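Erythropoietin (Homo sapiens, PDB 1EER) acts as the hormone that regulates red-cell production, binding the erythropoietin receptor and dimerising it so that JAK2 is activated and downstream signalling begins. Local coordinates at residues L35-I39 with R76-L80. The protein carries 5 engineered substitutions. Sequence-based numbering, arbitrary orientation.
Sequences LNEKI and RGQAL. Engineered in segment 35-39: Lys38 (natural residue Asn).
Leu35 approaches Gly77 and Ile39 approaches Arg76, with CA-CA separations of 6.9 Å and 7.7 Å, where the segment 35-39 passes a helical turn, 76-80. Between these two points the strand segment turns a corner at Asn36 and Glu37, and side chains bridge the gap between the backbones. Glycine leaves the helix backbone bare at the nearest approach: CD2 of Leu35 settles 4.3 Å from the CA of Gly77, and CD1 of Ile39 comes within 4.1 Å of the Gly77 backbone N. Both are buried, and their branched apolar side chains suit the ground between strand and helix. Ile39 reaches there through its longer branch, CG1, which stands anti to the carbonyl carbon (chi1 -57°), and meets Leu80 tip to tip, CD1 to CD1 at 3.7 Å. Leu80 is the apolar wedge under the corner; its CD1 also lies 3.4 Å from the carbonyl O of Leu35, while its CD2 packs against OE1 of Glu37.

Polar groups close the outer side. Glu37, partly exposed as befits a charge, extends beyond CG to carry its carboxylate across Arg76 at about a right angle, and NH1 of Arg76 donates to OE2 of Glu37 at 3.0 Å in a salt bridge. OE2 offers its syn lone pair and sits at the edge of the guanidinium, 9° out of its plane; the N-H...O angle is 159°. Arginine fits this place because its long chain, bent at chi2 and chi3, folds the guanidinium over Leu80, whose CG lies 3.6 Å from the guanidinium plane, over its centre. The carboxylate borders the same leucine.

Backbone hydrogen bonds join Leu35 to Asp136 and Ile39 to Ala135, pairing strand 34-41 with strand 133-137. These side chains lay strand 34-41 of the small antiparallel sheet, carried by long crossover connections, against helix 56-82, as in the four-helix-bundle cytokine fold of the EPO/TPO family.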
ATOM      1  N   LEU A  35     -19.473 -13.251 -12.800  1.00 22.68           N
ATOM      2  CA  LEU A  35     -19.448 -12.172 -13.780  1.00 27.22           C
ATOM      3  C   LEU A  35     -20.404 -12.595 -14.897  1.00 35.80           C
ATOM      4  O   LEU A  35     -20.733 -11.816 -15.798  1.00 34.43           O
ATOM      5  CB  LEU A  35     -18.035 -11.989 -14.349  1.00 25.24           C
ATOM      6  CG  LEU A  35     -16.966 -11.312 -13.479  1.00 19.53           C
ATOM      7  CD1 LEU A  35     -15.604 -11.491 -14.132  1.00 15.57           C
ATOM      8  CD2 LEU A  35     -17.275  -9.834 -13.315  1.00 16.00           C
ATOM      9  N   ASN A  36     -20.844 -13.847 -14.821  1.00 38.03           N
ATOM     10  CA  ASN A  36     -21.766 -14.413 -15.796  1.00 39.37           C
ATOM     11  C   ASN A  36     -21.231 -14.340 -17.222  1.00 38.51           C
ATOM     12  O   ASN A  36     -21.969 -14.038 -18.159  1.00 40.25           O
ATOM     13  CB  ASN A  36     -23.114 -13.705 -15.703  1.00 41.95           C
ATOM     14  CG  ASN A  36     -23.910 -14.145 -14.495  1.00 38.38           C
ATOM     15  OD1 ASN A  36     -24.243 -13.339 -13.631  1.00 43.43           O
ATOM     16  ND2 ASN A  36     -24.218 -15.434 -14.428  1.00 43.35           N
ATOM     17  N   GLU A  37     -19.942 -14.631 -17.364  1.00 35.89           N
ATOM     18  CA  GLU A  37     -19.253 -14.622 -18.647  1.00 30.96           C
ATOM     19  C   GLU A  37     -17.749 -14.597 -18.382  1.00 26.38           C
ATOM     20  O   GLU A  37     -17.309 -14.264 -17.282  1.00 26.20           O
ATOM     21  CB  GLU A  37     -19.676 -13.395 -19.475  1.00 30.50           C
ATOM     22  CG  GLU A  37     -18.647 -12.277 -19.557  1.00 33.93           C
ATOM     23  CD  GLU A  37     -19.234 -10.977 -20.084  1.00 42.14           C
ATOM     24  OE1 GLU A  37     -20.473 -10.820 -20.046  1.00 42.50           O
ATOM     25  OE2 GLU A  37     -18.452 -10.108 -20.533  1.00 43.70           O
ATOM     26  N   LYS A  38     -16.964 -14.959 -19.388  1.00 24.57           N
ATOM     27  CA  LYS A  38     -15.512 -14.960 -19.251  1.00 28.91           C
ATOM     28  C   LYS A  38     -14.883 -13.624 -19.677  1.00 26.47           C
ATOM     29  O   LYS A  38     -14.862 -13.279 -20.863  1.00 26.71           O
ATOM     30  CB  LYS A  38     -14.901 -16.097 -20.080  1.00 29.04           C
ATOM     31  CG  LYS A  38     -15.659 -17.419 -20.006  1.00 35.54           C
ATOM     32  CD  LYS A  38     -16.405 -17.738 -21.313  1.00 43.45           C
ATOM     33  CE  LYS A  38     -16.834 -16.476 -22.095  1.00 46.59           C
ATOM     34  NZ  LYS A  38     -18.256 -16.056 -21.869  1.00 34.61           N
ATOM     35  N   ILE A  39     -14.380 -12.874 -18.701  1.00 26.55           N
ATOM     36  CA  ILE A  39     -13.734 -11.596 -18.976  1.00 22.45           C
ATOM     37  C   ILE A  39     -12.235 -11.841 -19.118  1.00 27.16           C
ATOM     38  O   ILE A  39     -11.587 -12.347 -18.198  1.00 27.55           O
ATOM     39  CB  ILE A  39     -13.978 -10.583 -17.829  1.00 19.56           C
ATOM     40  CG1 ILE A  39     -15.479 -10.403 -17.620  1.00 21.88           C
ATOM     41  CG2 ILE A  39     -13.300  -9.247 -18.146  1.00 17.74           C
ATOM     42  CD1 ILE A  39     -15.846  -9.212 -16.766  1.00 25.45           C
ATOM     43  N   ARG A  76     -15.553  -3.548 -17.918  1.00 27.56           N
ATOM     44  CA  ARG A  76     -16.588  -4.515 -18.261  1.00 26.18           C
ATOM     45  C   ARG A  76     -17.258  -5.011 -16.981  1.00 22.33           C
ATOM     46  O   ARG A  76     -18.473  -5.156 -16.917  1.00 25.04           O
ATOM     47  CB  ARG A  76     -15.985  -5.695 -19.027  1.00 28.30           C
ATOM     48  CG  ARG A  76     -16.629  -5.941 -20.392  1.00 38.27           C
ATOM     49  CD  ARG A  76     -17.863  -6.830 -20.280  1.00 37.99           C
ATOM     50  NE  ARG A  76     -19.103  -6.056 -20.296  1.00 40.94           N
ATOM     51  CZ  ARG A  76     -20.302  -6.563 -20.574  1.00 43.46           C
ATOM     52  NH1 ARG A  76     -20.433  -7.849 -20.861  1.00 44.64           N
ATOM     53  NH2 ARG A  76     -21.374  -5.783 -20.568  1.00 43.95           N
ATOM     54  N   GLY A  77     -16.459  -5.266 -15.951  1.00 24.46           N
ATOM     55  CA  GLY A  77     -17.023  -5.729 -14.701  1.00 24.15           C
ATOM     56  C   GLY A  77     -17.960  -4.695 -14.115  1.00 20.70           C
ATOM     57  O   GLY A  77     -18.990  -5.023 -13.525  1.00 21.05           O
ATOM     58  N   GLN A  78     -17.599  -3.433 -14.285  1.00 20.13           N
ATOM     59  CA  GLN A  78     -18.412  -2.340 -13.774  1.00 24.96           C
ATOM     60  C   GLN A  78     -19.783  -2.289 -14.459  1.00 21.82           C
ATOM     61  O   GLN A  78     -20.812  -2.149 -13.800  1.00 24.37           O
ATOM     62  CB  GLN A  78     -17.671  -1.020 -13.978  1.00 22.83           C
ATOM     63  CG  GLN A  78     -18.438   0.207 -13.544  1.00 26.75           C
ATOM     64  CD  GLN A  78     -17.760   1.478 -13.990  1.00 25.97           C
ATOM     65  OE1 GLN A  78     -17.197   1.540 -15.080  1.00 25.30           O
ATOM     66  NE2 GLN A  78     -17.804   2.504 -13.148  1.00 29.17           N
ATOM     67  N   ALA A  79     -19.799  -2.411 -15.780  1.00 26.85           N
ATOM     68  CA  ALA A  79     -21.056  -2.370 -16.527  1.00 29.60           C
ATOM     69  C   ALA A  79     -21.889  -3.623 -16.284  1.00 32.36           C
ATOM     70  O   ALA A  79     -23.116  -3.567 -16.273  1.00 31.97           O
ATOM     71  CB  ALA A  79     -20.777  -2.213 -18.005  1.00 27.19           C
ATOM     72  N   LEU A  80     -21.218  -4.755 -16.102  1.00 29.08           N
ATOM     73  CA  LEU A  80     -21.914  -6.006 -15.847  1.00 34.27           C
ATOM     74  C   LEU A  80     -22.605  -5.910 -14.493  1.00 35.66           C
ATOM     75  O   LEU A  80     -23.666  -6.502 -14.268  1.00 35.57           O
ATOM     76  CB  LEU A  80     -20.920  -7.169 -15.836  1.00 34.84           C
ATOM     77  CG  LEU A  80     -20.723  -7.914 -17.155  1.00 29.61           C
ATOM     78  CD1 LEU A  80     -19.555  -8.876 -17.031  1.00 26.80           C
ATOM     79  CD2 LEU A  80     -21.994  -8.658 -17.501  1.00 30.41           C
TER